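PDB 4OH1: L-iditol 2-dehydrogenase from Clostridium scindens, which probably oxidises polyols such as L-iditol with NAD+, as a zinc-binding member of the medium-chain alcohol dehydrogenase family. Local coordinates for residues V7-V21 with I52-R65. Residues are numbered along the deposited sequence; the frame is centred on the assembly and turned at random.
Sequences VTSIRDFEKNTMGTV and ILTGNLGEMESTTR
The Phe13 ring takes the Asn56 backbone N and Glu61 OE1 at its edge, while Arg11 CG lies over the centre of one face. The guanidinium of Arg11 in turn has Met18 CE over one face and Phe13 CE1 over the opposite face, both offset toward the rim. Arg11, Phe13 and Met18 belong to the beta-hairpin loop between strands 2-9 and 20-26, which has a G1 beta bulge at Asp12, Asn16 and Thr17 and packs against helices 48-54 and 60-66 of the GroES-like catalytic domain. The Asn56 side chain crosses that of Phe13 at about a right angle, the amide and ring planes 56° apart, and ND2 comes to 3.3 Å from Phe13 CZ. With CG anti to the backbone N (chi1 -176°) and an extended chain, Arg11 reaches along the end of helix 48-54, where NH1 donates to Thr54 O at 3.2 Å in a bent bond (N-H...O 139°), the acceptor lying out of the guanidinium plane. Gly19 N of the returning arm makes a weak hydrogen bond to Leu53 O (2.9 Å) in the last turn of that helix. Deeper in, Leu53 CD2 is 3.8 Å from Val21 CG2, and Tyr338 of helix 330-338 also touches both side chains. On the other flank, Ile10 CD1 meets Leu57 CD1 at 3.6 Å and lies over one face of the Arg65 guanidinium, offset toward its rim; that group is steadied from its edge by Glu61, whose OE2 forms a salt bridge to Arg65 NH2 at 2.7 Å.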
loop_
_atom_site.group_PDB
_atom_site.type_symbol
_atom_site.label_atom_id
_atom_site.label_comp_id
_atom_site.label_asym_id
_atom_site.label_seq_id
_atom_site.Cartn_x
_atom_site.Cartn_y
_atom_site.Cartn_z
ATOM N N VAL A 7 0.598 -42.202 -4.118
ATOM C CA VAL A 7 -0.117 -42.379 -2.875
ATOM C C VAL A 7 -1.036 -43.536 -3.174
ATOM O O VAL A 7 -1.878 -43.407 -4.063
ATOM C CB VAL A 7 -0.958 -41.139 -2.533
ATOM C CG1 VAL A 7 -1.828 -41.392 -1.301
ATOM C CG2 VAL A 7 -0.055 -39.963 -2.276
ATOM N N THR A 8 -0.849 -44.663 -2.469
ATOM C CA THR A 8 -1.642 -45.890 -2.663
ATOM C C THR A 8 -2.808 -46.078 -1.666
ATOM O O THR A 8 -3.796 -46.707 -2.002
ATOM C CB THR A 8 -0.730 -47.150 -2.690
ATOM O OG1 THR A 8 0.190 -47.124 -1.592
ATOM C CG2 THR A 8 0.075 -47.197 -4.004
ATOM N N SER A 9 -2.701 -45.519 -0.463
ATOM C CA SER A 9 -3.839 -45.411 0.448
ATOM C C SER A 9 -3.731 -44.152 1.285
ATOM O O SER A 9 -2.639 -43.626 1.468
ATOM C CB SER A 9 -3.853 -46.610 1.378
ATOM O OG SER A 9 -2.769 -46.521 2.294
ATOM N N ILE A 10 -4.859 -43.686 1.816
ATOM C CA ILE A 10 -4.888 -42.532 2.749
ATOM C C ILE A 10 -5.370 -42.988 4.120
ATOM O O ILE A 10 -5.750 -44.152 4.281
ATOM C CB ILE A 10 -5.834 -41.404 2.269
ATOM C CG1 ILE A 10 -7.151 -42.022 1.766
ATOM C CG2 ILE A 10 -5.158 -40.538 1.180
ATOM C CD1 ILE A 10 -8.340 -41.108 1.887
ATOM N N ARG A 11 -5.381 -42.078 5.101
ATOM C CA ARG A 11 -5.777 -42.471 6.461
ATOM C C ARG A 11 -7.184 -43.083 6.483
ATOM O O ARG A 11 -8.139 -42.409 6.071
ATOM C CB ARG A 11 -5.726 -41.289 7.435
ATOM C CG ARG A 11 -6.039 -41.728 8.881
ATOM C CD ARG A 11 -5.546 -40.726 9.914
ATOM N NE ARG A 11 -5.588 -41.287 11.262
ATOM C CZ ARG A 11 -5.247 -40.633 12.367
ATOM N NH1 ARG A 11 -4.852 -39.373 12.310
ATOM N NH2 ARG A 11 -5.309 -41.248 13.544
ATOM N N ASP A 12 -7.274 -44.344 6.939
ATOM C CA ASP A 12 -8.544 -45.085 7.140
ATOM C C ASP A 12 -8.917 -44.996 8.643
ATOM O O ASP A 12 -8.391 -45.746 9.469
ATOM C CB ASP A 12 -8.394 -46.562 6.665
ATOM C CG ASP A 12 -9.714 -47.383 6.720
ATOM O OD1 ASP A 12 -10.775 -46.849 7.114
ATOM O OD2 ASP A 12 -9.684 -48.591 6.367
ATOM N N PHE A 13 -9.800 -44.055 8.991
ATOM C CA PHE A 13 -10.234 -43.877 10.376
ATOM C C PHE A 13 -11.077 -45.054 10.892
ATOM O O PHE A 13 -10.915 -45.405 12.045
ATOM C CB PHE A 13 -10.988 -42.564 10.555
ATOM C CG PHE A 13 -10.120 -41.341 10.422
ATOM C CD1 PHE A 13 -9.272 -40.961 11.460
ATOM C CD2 PHE A 13 -10.168 -40.551 9.262
ATOM C CE1 PHE A 13 -8.472 -39.805 11.354
ATOM C CE2 PHE A 13 -9.374 -39.388 9.127
ATOM C CZ PHE A 13 -8.522 -39.012 10.178
ATOM N N GLU A 14 -11.936 -45.678 10.065
ATOM C CA GLU A 14 -12.743 -46.869 10.502
ATOM C C GLU A 14 -11.988 -48.247 10.506
ATOM O O GLU A 14 -12.632 -49.295 10.598
ATOM C CB GLU A 14 -14.062 -46.993 9.695
ATOM N N LYS A 15 -10.651 -48.233 10.368
ATOM C CA LYS A 15 -9.759 -49.403 10.629
ATOM C C LYS A 15 -8.480 -49.023 11.386
ATOM O O LYS A 15 -7.641 -49.866 11.685
ATOM C CB LYS A 15 -9.318 -50.062 9.321
ATOM C CG LYS A 15 -10.425 -50.735 8.594
ATOM C CD LYS A 15 -9.911 -51.840 7.732
ATOM C CE LYS A 15 -11.019 -52.823 7.497
ATOM N NZ LYS A 15 -10.908 -53.368 6.150
ATOM N N ASN A 16 -8.335 -47.743 11.681
ATOM C CA ASN A 16 -7.090 -47.192 12.191
ATOM C C ASN A 16 -5.821 -47.680 11.474
ATOM O O ASN A 16 -4.967 -48.320 12.091
ATOM C CB ASN A 16 -6.986 -47.442 13.690
ATOM C CG ASN A 16 -6.377 -46.274 14.417
ATOM O OD1 ASN A 16 -5.803 -45.364 13.811
ATOM N ND2 ASN A 16 -6.503 -46.289 15.730
ATOM N N THR A 17 -5.729 -47.386 10.170
ATOM C CA THR A 17 -4.488 -47.529 9.389
ATOM C C THR A 17 -4.073 -46.179 8.794
ATOM O O THR A 17 -4.908 -45.320 8.487
ATOM C CB THR A 17 -4.612 -48.574 8.257
ATOM O OG1 THR A 17 -5.865 -48.410 7.582
ATOM C CG2 THR A 17 -4.521 -49.980 8.817
HETATM N N MSE A 18 -2.768 -45.999 8.650
HETATM C CA MSE A 18 -2.207 -44.805 8.016
HETATM C C MSE A 18 -2.120 -44.954 6.491
HETATM O O MSE A 18 -2.245 -46.052 5.940
HETATM C CB MSE A 18 -0.814 -44.508 8.588
HETATM C CG MSE A 18 -0.814 -44.244 10.078
HETATM SE SE MSE A 18 -1.933 -42.704 10.528
HETATM C CE MSE A 18 -2.533 -43.297 12.325
ATOM N N GLY A 19 -1.891 -43.827 5.815
ATOM C CA GLY A 19 -1.715 -43.816 4.359
ATOM C C GLY A 19 -0.404 -44.454 3.931
ATOM O O GLY A 19 0.534 -44.513 4.720
ATOM N N THR A 20 -0.339 -44.904 2.679
ATOM C CA THR A 20 0.880 -45.515 2.119
ATOM C C THR A 20 1.427 -44.875 0.810
ATOM O O THR A 20 0.700 -44.247 0.027
ATOM C CB THR A 20 0.616 -46.991 1.842
ATOM O OG1 THR A 20 -0.503 -47.096 0.951
ATOM C CG2 THR A 20 0.283 -47.688 3.138
ATOM N N VAL A 21 2.731 -45.011 0.598
ATOM C CA VAL A 21 3.385 -44.493 -0.604
ATOM C C VAL A 21 4.184 -45.605 -1.221
ATOM O O VAL A 21 4.995 -46.248 -0.537
ATOM C CB VAL A 21 4.327 -43.339 -0.278
ATOM C CG1 VAL A 21 5.130 -42.978 -1.487
ATOM C CG2 VAL A 21 3.510 -42.104 0.151
ATOM N N ILE A 52 -2.498 -35.642 3.478
ATOM C CA ILE A 52 -3.148 -36.636 2.586
ATOM C C ILE A 52 -3.015 -38.022 3.194
ATOM O O ILE A 52 -3.959 -38.806 3.220
ATOM C CB ILE A 52 -2.528 -36.646 1.132
ATOM C CG1 ILE A 52 -2.858 -35.333 0.396
ATOM C CG2 ILE A 52 -3.044 -37.831 0.321
ATOM C CD1 ILE A 52 -1.977 -35.039 -0.828
ATOM N N LEU A 53 -1.829 -38.289 3.710
ATOM C CA LEU A 53 -1.473 -39.624 4.099
ATOM C C LEU A 53 -1.959 -39.968 5.511
ATOM O O LEU A 53 -2.597 -40.983 5.728
ATOM C CB LEU A 53 0.045 -39.781 3.989
ATOM C CG LEU A 53 0.545 -39.883 2.546
ATOM C CD1 LEU A 53 2.020 -39.392 2.374
ATOM C CD2 LEU A 53 0.371 -41.327 2.120
ATOM N N THR A 54 -1.652 -39.097 6.461
ATOM C CA THR A 54 -1.863 -39.382 7.871
ATOM C C THR A 54 -2.989 -38.507 8.442
ATOM O O THR A 54 -3.251 -38.513 9.656
ATOM C CB THR A 54 -0.535 -39.155 8.654
ATOM O OG1 THR A 54 -0.063 -37.807 8.449
ATOM C CG2 THR A 54 0.538 -40.185 8.212
ATOM N N GLY A 55 -3.672 -37.783 7.556
ATOM C CA GLY A 55 -4.525 -36.690 7.974
ATOM C C GLY A 55 -6.018 -36.916 7.848
ATOM O O GLY A 55 -6.520 -37.902 7.217
ATOM N N ASN A 56 -6.709 -35.955 8.468
ATOM C CA ASN A 56 -8.151 -35.906 8.512
ATOM C C ASN A 56 -8.599 -35.026 7.372
ATOM O O ASN A 56 -8.224 -33.850 7.316
ATOM C CB ASN A 56 -8.606 -35.326 9.843
ATOM C CG ASN A 56 -10.091 -35.423 10.025
ATOM O OD1 ASN A 56 -10.843 -34.556 9.589
ATOM N ND2 ASN A 56 -10.530 -36.485 10.669
ATOM N N LEU A 57 -9.410 -35.597 6.480
ATOM C CA LEU A 57 -9.618 -35.026 5.148
ATOM C C LEU A 57 -11.012 -34.423 4.831
ATOM O O LEU A 57 -11.205 -33.944 3.724
ATOM C CB LEU A 57 -9.259 -36.094 4.094
ATOM C CG LEU A 57 -7.883 -36.779 4.215
ATOM C CD1 LEU A 57 -7.701 -37.846 3.150
ATOM C CD2 LEU A 57 -6.779 -35.744 4.100
ATOM N N GLY A 58 -11.969 -34.430 5.766
ATOM C CA GLY A 58 -13.294 -33.801 5.537
ATOM C C GLY A 58 -14.160 -34.543 4.517
ATOM O O GLY A 58 -13.986 -35.750 4.338
ATOM N N GLU A 59 -15.092 -33.827 3.857
ATOM C CA GLU A 59 -15.965 -34.388 2.770
ATOM C C GLU A 59 -15.116 -34.784 1.549
ATOM O O GLU A 59 -15.483 -35.666 0.743
ATOM C CB GLU A 59 -17.051 -33.381 2.354
HETATM N N MSE A 60 -13.978 -34.091 1.453
HETATM C CA MSE A 60 -12.854 -34.393 0.561
HETATM C C MSE A 60 -12.259 -35.807 0.647
HETATM O O MSE A 60 -11.585 -36.269 -0.278
HETATM C CB MSE A 60 -11.729 -33.396 0.864
HETATM C CG MSE A 60 -11.866 -32.098 0.145
HETATM SE SE MSE A 60 -11.590 -32.533 -1.710
HETATM C CE MSE A 60 -9.599 -32.520 -1.776
ATOM N N GLU A 61 -12.482 -36.478 1.767
ATOM C CA GLU A 61 -11.918 -37.798 1.984
ATOM C C GLU A 61 -12.431 -38.867 1.005
ATOM O O GLU A 61 -11.691 -39.789 0.649
ATOM C CB GLU A 61 -12.181 -38.235 3.424
ATOM C CG GLU A 61 -11.236 -39.298 3.909
ATOM C CD GLU A 61 -11.637 -39.834 5.233
ATOM O OE1 GLU A 61 -11.634 -39.044 6.208
ATOM O OE2 GLU A 61 -11.954 -41.039 5.291
ATOM N N SER A 62 -13.684 -38.765 0.576
ATOM C CA SER A 62 -14.231 -39.787 -0.317
ATOM C C SER A 62 -13.715 -39.619 -1.724
ATOM O O SER A 62 -13.400 -40.594 -2.420
ATOM C CB SER A 62 -15.744 -39.724 -0.331
ATOM O OG SER A 62 -16.237 -40.563 0.682
ATOM N N THR A 63 -13.651 -38.356 -2.124
ATOM C CA THR A 63 -13.218 -37.968 -3.455
ATOM C C THR A 63 -11.771 -38.497 -3.734
ATOM O O THR A 63 -11.575 -39.238 -4.709
ATOM C CB THR A 63 -13.413 -36.393 -3.670
ATOM O OG1 THR A 63 -12.695 -35.656 -2.673
ATOM C CG2 THR A 63 -14.900 -35.965 -3.569
ATOM N N THR A 64 -10.806 -38.179 -2.850
ATOM C CA THR A 64 -9.379 -38.587 -2.996
ATOM C C THR A 64 -9.178 -40.112 -3.097
ATOM O O THR A 64 -8.456 -40.583 -3.989
ATOM C CB THR A 64 -8.454 -38.032 -1.839
ATOM O OG1 THR A 64 -9.015 -38.366 -0.571
ATOM C CG2 THR A 64 -8.301 -36.525 -1.896
ATOM N N ARG A 65 -9.818 -40.865 -2.191
ATOM C CA ARG A 65 -9.808 -42.351 -2.226
ATOM C C ARG A 65 -10.357 -42.867 -3.562
ATOM O O ARG A 65 -9.901 -43.903 -4.066
ATOM C CB ARG A 65 -10.614 -42.945 -1.051
ATOM C CG ARG A 65 -10.392 -44.468 -0.775
ATOM C CD ARG A 65 -11.292 -44.970 0.386
ATOM N NE ARG A 65 -11.519 -43.914 1.393
ATOM C CZ ARG A 65 -10.885 -43.785 2.573
ATOM N NH1 ARG A 65 -9.968 -44.661 2.997
ATOM N NH2 ARG A 65 -11.184 -42.753 3.360
#